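Local coordinates for protein spectinomycin phosphotransferase (Legionella pneumophila, PDB 3I0Q) that probably phosphorylates the aminocyclitol antibiotic spectinomycin or a related antibiotic, using a nucleotide, and binds AMP, ADP and magnesium, at residues F79-L84 and A99-H104. Numbering follows the deposited sequence.
Sequences FPIHTL and AYPFIH. With AMP (adenosine monophosphate), chain B.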
loop_
_atom_site.group_PDB
_atom_site.type_symbol
_atom_site.label_atom_id
_atom_site.label_comp_id
_atom_site.label_asym_id
_atom_site.label_seq_id
_atom_site.Cartn_x
_atom_site.Cartn_y
_atom_site.Cartn_z
ATOM N N PHE A 79 5.072 -8.493 13.616
ATOM C CA PHE A 79 5.014 -7.716 14.855
ATOM C C PHE A 79 6.356 -7.084 15.219
ATOM O O PHE A 79 7.401 -7.707 15.060
ATOM C CB PHE A 79 4.550 -8.605 16.019
ATOM C CG PHE A 79 3.933 -7.835 17.151
ATOM C CD1 PHE A 79 2.727 -7.144 16.962
ATOM C CD2 PHE A 79 4.584 -7.731 18.376
ATOM C CE1 PHE A 79 2.189 -6.363 17.958
ATOM C CE2 PHE A 79 4.049 -6.944 19.390
ATOM C CZ PHE A 79 2.849 -6.254 19.182
ATOM N N PRO A 80 6.344 -5.842 15.731
ATOM C CA PRO A 80 7.592 -5.159 16.103
ATOM C C PRO A 80 8.311 -5.859 17.248
ATOM O O PRO A 80 7.763 -6.756 17.890
ATOM C CB PRO A 80 7.129 -3.759 16.519
ATOM C CG PRO A 80 5.783 -3.602 15.843
ATOM C CD PRO A 80 5.180 -4.975 15.979
ATOM N N ILE A 81 9.546 -5.453 17.503
ATOM C CA ILE A 81 10.296 -6.037 18.599
ATOM C C ILE A 81 10.294 -5.068 19.767
ATOM O O ILE A 81 10.477 -3.864 19.583
ATOM C CB ILE A 81 11.731 -6.335 18.203
ATOM C CG1 ILE A 81 11.748 -7.518 17.231
ATOM C CG2 ILE A 81 12.563 -6.560 19.462
ATOM C CD1 ILE A 81 13.013 -8.335 17.269
ATOM N N HIS A 82 10.099 -5.597 20.967
ATOM C CA HIS A 82 10.049 -4.778 22.173
ATOM C C HIS A 82 11.382 -4.175 22.636
ATOM O O HIS A 82 12.421 -4.845 22.655
ATOM C CB HIS A 82 9.464 -5.582 23.347
ATOM C CG HIS A 82 8.040 -5.999 23.163
ATOM N ND1 HIS A 82 7.685 -7.198 22.582
ATOM C CD2 HIS A 82 6.882 -5.389 23.510
ATOM C CE1 HIS A 82 6.368 -7.310 22.582
ATOM N NE2 HIS A 82 5.856 -6.226 23.138
ATOM N N THR A 83 11.319 -2.905 23.034
ATOM C CA THR A 83 12.471 -2.173 23.554
ATOM C C THR A 83 12.531 -2.422 25.050
ATOM O O THR A 83 11.500 -2.670 25.675
ATOM C CB THR A 83 12.304 -0.665 23.365
ATOM O OG1 THR A 83 10.979 -0.281 23.772
ATOM C CG2 THR A 83 12.551 -0.272 21.914
ATOM N N LEU A 84 13.721 -2.351 25.635
ATOM C CA LEU A 84 13.846 -2.568 27.070
ATOM C C LEU A 84 12.723 -1.830 27.800
ATOM O O LEU A 84 12.124 -2.374 28.720
ATOM C CB LEU A 84 15.217 -2.100 27.567
ATOM C CG LEU A 84 16.388 -2.909 26.990
ATOM C CD1 LEU A 84 17.709 -2.414 27.553
ATOM C CD2 LEU A 84 16.198 -4.380 27.322
ATOM N N ALA A 99 12.013 -1.736 15.237
ATOM C CA ALA A 99 12.688 -2.955 14.850
ATOM C C ALA A 99 11.642 -4.008 14.531
ATOM O O ALA A 99 10.529 -3.986 15.078
ATOM C CB ALA A 99 13.588 -3.427 15.974
ATOM N N TYR A 100 11.993 -4.908 13.623
ATOM C CA TYR A 100 11.117 -6.006 13.231
ATOM C C TYR A 100 12.061 -7.124 12.932
ATOM O O TYR A 100 13.192 -6.883 12.518
ATOM C CB TYR A 100 10.354 -5.740 11.931
ATOM C CG TYR A 100 9.323 -4.638 11.952
ATOM C CD1 TYR A 100 9.664 -3.342 11.588
ATOM C CD2 TYR A 100 7.994 -4.895 12.304
ATOM C CE1 TYR A 100 8.710 -2.327 11.570
ATOM C CE2 TYR A 100 7.036 -3.887 12.291
ATOM C CZ TYR A 100 7.404 -2.603 11.926
ATOM O OH TYR A 100 6.498 -1.565 11.952
ATOM N N PRO A 101 11.629 -8.366 13.146
ATOM C CA PRO A 101 12.538 -9.474 12.839
ATOM C C PRO A 101 12.682 -9.442 11.304
ATOM O O PRO A 101 11.840 -8.853 10.626
ATOM C CB PRO A 101 11.769 -10.686 13.349
ATOM C CG PRO A 101 10.315 -10.279 13.113
ATOM C CD PRO A 101 10.309 -8.850 13.586
ATOM N N PHE A 102 13.718 -10.055 10.742
ATOM C CA PHE A 102 13.865 -9.979 9.292
ATOM C C PHE A 102 13.251 -11.130 8.529
ATOM O O PHE A 102 13.655 -12.270 8.703
ATOM C CB PHE A 102 15.337 -9.850 8.885
ATOM C CG PHE A 102 15.524 -9.295 7.496
ATOM C CD1 PHE A 102 15.691 -7.933 7.292
ATOM C CD2 PHE A 102 15.463 -10.127 6.379
ATOM C CE1 PHE A 102 15.793 -7.410 5.999
ATOM C CE2 PHE A 102 15.562 -9.603 5.089
ATOM C CZ PHE A 102 15.728 -8.245 4.907
ATOM N N ILE A 103 12.290 -10.819 7.663
ATOM C CA ILE A 103 11.629 -11.842 6.864
ATOM C C ILE A 103 12.222 -11.966 5.474
ATOM O O ILE A 103 11.946 -11.156 4.594
ATOM C CB ILE A 103 10.117 -11.573 6.728
ATOM C CG1 ILE A 103 9.399 -12.030 7.993
ATOM C CG2 ILE A 103 9.543 -12.340 5.546
ATOM C CD1 ILE A 103 10.088 -11.602 9.267
ATOM N N HIS A 104 13.053 -12.990 5.302
ATOM C CA HIS A 104 13.697 -13.278 4.029
ATOM C C HIS A 104 12.617 -13.815 3.114
ATOM O O HIS A 104 12.359 -15.015 3.073
ATOM C CB HIS A 104 14.771 -14.345 4.214
ATOM C CG HIS A 104 15.798 -13.998 5.247
ATOM N ND1 HIS A 104 16.813 -13.094 5.015
ATOM C CD2 HIS A 104 15.967 -14.436 6.518
ATOM C CE1 HIS A 104 17.565 -12.991 6.097
ATOM N NE2 HIS A 104 17.073 -13.794 7.023
HETATM P P AMP B . 7.128 -1.118 3.788
HETATM O O1P AMP B . 6.653 0.032 2.967
HETATM O O2P AMP B . 8.587 -0.753 4.383
HETATM O O3P AMP B . 6.295 -1.624 4.921
HETATM O "O5'" AMP B . 7.465 -2.346 2.795
HETATM C "C5'" AMP B . 8.200 -2.140 1.578
HETATM C "C4'" AMP B . 9.264 -3.227 1.381
HETATM O "O4'" AMP B . 10.093 -3.368 2.534
HETATM C "C3'" AMP B . 8.714 -4.631 1.153
HETATM O "O3'" AMP B . 8.601 -4.856 -0.264
HETATM C "C2'" AMP B . 9.846 -5.512 1.726
HETATM O "O2'" AMP B . 10.819 -5.742 0.692
HETATM C "C1'" AMP B . 10.511 -4.703 2.849
HETATM N N9 AMP B . 10.203 -5.128 4.249
HETATM C C8 AMP B . 9.259 -4.605 5.106
HETATM N N7 AMP B . 9.218 -5.177 6.275
HETATM C C5 AMP B . 10.198 -6.154 6.209
HETATM C C6 AMP B . 10.668 -7.139 7.151
HETATM N N6 AMP B . 10.161 -7.267 8.379
HETATM N N1 AMP B . 11.677 -7.973 6.756
HETATM C C2 AMP B . 12.190 -7.842 5.514
HETATM N N3 AMP B . 11.835 -6.964 4.553
HETATM C C4 AMP B . 10.817 -6.140 4.973
#
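Pro80 and Tyr100 lie side by side and point the same way, where the loop 79-84 passes beside one of the two edge strands, 97-101, of the three-stranded antiparallel sheet in a kinase-like phosphotransferase fold. Tyr100 CE2 comes 3.8 Å from Pro80 CG, an oblique approach to the aromatic ring. Pro80 also packs on Leu63 and Ile66 of helix 63-71, while Tyr100 touches Phe50 and Lys52 of the adjacent strand, so the pair joins helix to sheet.

One backbone bond ties the segments: Ile81 N donates to Ala99 O over 3.0 Å, 151° at the hydrogen. Next to it, the Ile81 side chain crosses Pro101 at an angle. Its CG1, anti to the carbonyl carbon (chi1 -71°), reaches 4.1 Å from Pro101 CD, and Ile81 CB lies 4.1 Å from Ala99 CB.

At the strand's last residue the chain becomes the hinge that reads adenine in kinase-like folds. Pro101 O accepts from AMP N6 (3.2 Å), and Ile103 N donates to AMP N1 (3.0 Å, 162°), taking up adenine's Watson-Crick edge. The purine's C2 edge points at the Phe102 face, planes steeply inclined, with AMP C2 3.5 Å above the ring centre.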